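Local coordinates for protein putative fimbrial subunit (Corynebacterium diphtheriae, PDB 4HSQ) that probably forms the shaft of adhesive surface pili as the major pilin SpaD, this chain being its D2 and D3 domains, with a bound calcium ion, at residues 222-227 and 240-246. Sequence-based numbering, arbitrary orientation.
Sequences KFCLKE and NVTEIEF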
ATOM      1  N   LYS A 222      11.432   9.618   6.762  1.00 19.79           N
ATOM      2  CA  LYS A 222      12.107   9.572   5.456  1.00 17.47           C
ATOM      3  C   LYS A 222      12.575   8.155   5.145  1.00 17.29           C
ATOM      4  O   LYS A 222      12.472   7.263   5.989  1.00 16.12           O
ATOM      5  CB  LYS A 222      13.336  10.492   5.446  1.00 19.53           C
ATOM      6  CG  LYS A 222      13.024  11.973   5.439  1.00 35.13           C
ATOM      7  CD  LYS A 222      14.209  12.758   5.904  1.00 41.43           C
ATOM      8  CE  LYS A 222      14.031  14.188   5.498  1.00 61.48           C
ATOM      9  NZ  LYS A 222      14.755  14.472   4.234  1.00 73.40           N
ATOM     10  N   PHE A 223      13.097   7.968   3.936  1.00 11.98           N
ATOM     11  CA  PHE A 223      13.803   6.752   3.555  1.00 11.54           C
ATOM     12  C   PHE A 223      15.259   7.141   3.426  1.00 16.44           C
ATOM     13  O   PHE A 223      15.556   8.298   3.146  1.00 16.13           O
ATOM     14  CB  PHE A 223      13.266   6.133   2.248  1.00 12.32           C
ATOM     15  CG  PHE A 223      11.958   5.411   2.426  1.00 14.81           C
ATOM     16  CD1 PHE A 223      11.911   4.153   3.022  1.00 16.93           C
ATOM     17  CD2 PHE A 223      10.774   5.959   1.945  1.00 17.36           C
ATOM     18  CE1 PHE A 223      10.704   3.478   3.170  1.00 17.03           C
ATOM     19  CE2 PHE A 223       9.573   5.275   2.085  1.00 18.02           C
ATOM     20  CZ  PHE A 223       9.540   4.057   2.715  1.00 16.68           C
ATOM     21  N   CYS A 224      16.159   6.183   3.596  1.00 13.95           N
ATOM     22  CA  CYS A 224      17.590   6.406   3.481  1.00 14.92           C
ATOM     23  C   CYS A 224      18.171   5.287   2.631  1.00 16.29           C
ATOM     24  O   CYS A 224      17.842   4.128   2.854  1.00 15.77           O
ATOM     25  CB  CYS A 224      18.245   6.447   4.866  1.00 15.82           C
ATOM     26  SG  CYS A 224      18.165   8.069   5.669  1.00 20.56           S
ATOM     27  N   LEU A 225      19.043   5.621   1.702  1.00 13.51           N
ATOM     28  CA  LEU A 225      19.794   4.641   0.892  1.00 13.15           C
ATOM     29  C   LEU A 225      21.172   4.557   1.463  1.00 18.91           C
ATOM     30  O   LEU A 225      21.812   5.583   1.611  1.00 18.61           O
ATOM     31  CB  LEU A 225      19.882   5.094  -0.585  1.00 13.13           C
ATOM     32  CG  LEU A 225      18.563   5.025  -1.341  1.00 18.21           C
ATOM     33  CD1 LEU A 225      18.559   5.992  -2.507  1.00 18.08           C
ATOM     34  CD2 LEU A 225      18.316   3.612  -1.825  1.00 15.49           C
ATOM     35  N   LYS A 226      21.635   3.352   1.784  1.00 15.32           N
ATOM     36  CA  LYS A 226      22.963   3.112   2.310  1.00 13.55           C
ATOM     37  C   LYS A 226      23.766   2.425   1.235  1.00 15.87           C
ATOM     38  O   LYS A 226      23.421   1.317   0.861  1.00 14.72           O
ATOM     39  CB  LYS A 226      22.882   2.227   3.571  1.00 15.92           C
ATOM     40  CG  LYS A 226      24.224   2.035   4.239  1.00 19.63           C
ATOM     41  CD  LYS A 226      24.111   1.054   5.385  1.00 26.09           C
ATOM     42  CE  LYS A 226      25.400   0.984   6.171  1.00 39.69           C
ATOM     43  NZ  LYS A 226      25.296   0.054   7.325  1.00 52.48           N
ATOM     44  N   GLU A 227      24.814   3.059   0.739  1.00 14.98           N
ATOM     45  CA  GLU A 227      25.661   2.416  -0.271  1.00 15.51           C
ATOM     46  C   GLU A 227      26.607   1.492   0.445  1.00 19.16           C
ATOM     47  O   GLU A 227      27.399   1.948   1.259  1.00 18.78           O
ATOM     48  CB  GLU A 227      26.399   3.459  -1.088  1.00 16.10           C
ATOM     49  CG  GLU A 227      27.072   2.858  -2.309  1.00 19.41           C
ATOM     50  CD  GLU A 227      27.832   3.884  -3.116  1.00 24.68           C
ATOM     51  OE1 GLU A 227      27.497   5.088  -3.038  1.00 19.95           O
ATOM     52  OE2 GLU A 227      28.770   3.478  -3.832  1.00 21.98           O
ATOM     53  N   ASN A 240      27.975   7.568   3.209  1.00 22.61           N
ATOM     54  CA  ASN A 240      27.451   6.555   2.291  1.00 20.96           C
ATOM     55  C   ASN A 240      25.927   6.400   2.503  1.00 21.35           C
ATOM     56  O   ASN A 240      25.325   5.487   1.948  1.00 18.61           O
ATOM     57  CB  ASN A 240      28.196   5.219   2.447  1.00 17.38           C
ATOM     58  CG  ASN A 240      27.940   4.500   3.744  1.00 29.05           C
ATOM     59  OD1 ASN A 240      27.786   5.112   4.801  1.00 27.78           O
ATOM     60  ND2 ASN A 240      27.886   3.169   3.682  1.00 22.34           N
ATOM     61  N   VAL A 241      25.302   7.342   3.228  1.00 18.18           N
ATOM     62  CA  VAL A 241      23.854   7.334   3.476  1.00 17.80           C
ATOM     63  C   VAL A 241      23.241   8.585   2.837  1.00 20.74           C
ATOM     64  O   VAL A 241      23.692   9.703   3.080  1.00 19.77           O
ATOM     65  CB  VAL A 241      23.440   7.192   4.971  1.00 20.55           C
ATOM     66  CG1 VAL A 241      21.916   7.329   5.127  1.00 20.73           C
ATOM     67  CG2 VAL A 241      23.912   5.858   5.569  1.00 20.06           C
ATOM     68  N   THR A 242      22.252   8.378   1.989  1.00 17.03           N
ATOM     69  CA  THR A 242      21.524   9.433   1.281  1.00 16.72           C
ATOM     70  C   THR A 242      20.079   9.416   1.758  1.00 19.26           C
ATOM     71  O   THR A 242      19.425   8.387   1.638  1.00 18.37           O
ATOM     72  CB  THR A 242      21.579   9.181  -0.245  1.00 22.98           C
ATOM     73  OG1 THR A 242      22.927   9.193  -0.696  1.00 24.36           O
ATOM     74  CG2 THR A 242      20.738  10.185  -1.055  1.00 29.03           C
ATOM     75  N   GLU A 243      19.567  10.542   2.258  1.00 16.02           N
ATOM     76  CA  GLU A 243      18.175  10.551   2.701  1.00 15.95           C
ATOM     77  C   GLU A 243      17.295  10.963   1.538  1.00 20.09           C
ATOM     78  O   GLU A 243      17.707  11.742   0.687  1.00 20.46           O
ATOM     79  CB  GLU A 243      17.962  11.455   3.945  1.00 18.00           C
ATOM     80  CG  GLU A 243      18.188  12.932   3.705  1.00 24.95           C
ATOM     81  CD  GLU A 243      17.921  13.796   4.921  1.00 42.97           C
ATOM     82  OE1 GLU A 243      18.046  13.278   6.051  1.00 27.71           O
ATOM     83  OE2 GLU A 243      17.662  15.008   4.750  1.00 36.12           O
ATOM     84  N   ILE A 244      16.094  10.425   1.500  1.00 17.44           N
ATOM     85  CA  ILE A 244      15.126  10.691   0.439  1.00 18.07           C
ATOM     86  C   ILE A 244      13.845  11.259   1.046  1.00 23.21           C
ATOM     87  O   ILE A 244      13.250  10.603   1.906  1.00 21.97           O
ATOM     88  CB  ILE A 244      14.837   9.355  -0.318  1.00 20.75           C
ATOM     89  CG1 ILE A 244      16.114   8.718  -0.924  1.00 21.63           C
ATOM     90  CG2 ILE A 244      13.735   9.507  -1.363  1.00 22.15           C
ATOM     91  CD1 ILE A 244      16.769   9.506  -2.003  1.00 24.67           C
ATOM     92  N   GLU A 245      13.381  12.412   0.538  1.00 20.78           N
ATOM     93  CA  GLU A 245      12.086  13.025   0.923  1.00 21.44           C
ATOM     94  C   GLU A 245      11.048  12.433  -0.025  1.00 20.18           C
ATOM     95  O   GLU A 245      10.843  12.941  -1.135  1.00 19.79           O
ATOM     96  CB  GLU A 245      12.113  14.575   0.826  1.00 24.30           C
ATOM     97  CG  GLU A 245      13.231  15.253   1.600  1.00 47.08           C
ATOM     98  CD  GLU A 245      12.966  16.678   2.067  1.00 78.11           C
ATOM     99  OE1 GLU A 245      13.829  17.225   2.792  1.00 76.38           O
ATOM    100  OE2 GLU A 245      11.900  17.243   1.725  1.00 70.53           O
ATOM    101  N   PHE A 246      10.487  11.294   0.358  1.00 14.59           N
ATOM    102  CA  PHE A 246       9.609  10.510  -0.512  1.00 13.17           C
ATOM    103  C   PHE A 246       8.123  10.864  -0.338  1.00 14.52           C
ATOM    104  O   PHE A 246       7.292  10.045   0.024  1.00 13.96           O
ATOM    105  CB  PHE A 246       9.894   9.030  -0.263  1.00 13.55           C
ATOM    106  CG  PHE A 246       9.573   8.139  -1.428  1.00 13.15           C
ATOM    107  CD1 PHE A 246      10.334   8.187  -2.594  1.00 14.59           C
ATOM    108  CD2 PHE A 246       8.501   7.259  -1.370  1.00 14.32           C
ATOM    109  CE1 PHE A 246      10.035   7.349  -3.678  1.00 15.78           C
ATOM    110  CE2 PHE A 246       8.196   6.443  -2.455  1.00 17.06           C
ATOM    111  CZ  PHE A 246       8.982   6.467  -3.581  1.00 15.93           C
TER
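Phe223 and Ile244 pair through their backbones, as do Leu225 and Thr242, and both are antiparallel hydrogen-bonded pairs. Ile244 N reaches Phe223 O at 2.7 Å, while the return bond from Phe223 N to Ile244 O is weak. Leu225 and Thr242 exchange two bonds of similar length. Beyond the last pair, Glu227 N donates to Asn240 O. The side chain of Asn240 then replaces a backbone donor: ND2 bonds Glu227 O at 2.8 Å, tilted 28° from the carbonyl plane. Its chi1 of 69° sets CG between N and C, turning the amide to that oxygen.

On one face, Leu225 CD1 touches Ile244 CD1 at 4.0 Å. Phe223 directs its ring edge toward the face of Phe246 in an offset edge-to-face pair, with planes at 86° and centroids 5.9 Å apart. CB of Phe246 lies at the edge of the Phe223 ring, in its plane. Leu225 and Ile244 are buried against strand 264-271, and Leu225 also meets strand 142-155.

The other face carries Cys224, whose SG is disulfide-bonded to Cys173 of strand 167-173. Val241 CG1 packs 3.8 Å from Cys224 CB, and both Glu243 CB and Val241 CG1 touch the sulfur.

At the end of the strand pair, Lys222 runs past Ile244 O to place NZ between two carboxylates. NZ forms salt bridges to Glu243 OE2 (3.0 Å) and Glu245 OE1 (3.2 Å), whose hydrogen bonds are weak. Glu245 has its stronger partner in Lys250, through OE2, and Glu243 OE1 accepts a hydrogen bond from Ala176 N.

The segments belong to a beta hairpin in the prealbumin-like domain. Strand 241-244 is outermost in its sheet within this chain, so backbone bonds hold it on its one paired side. The charges at its end link it further, to Lys250 and, through Glu243, to Ala176.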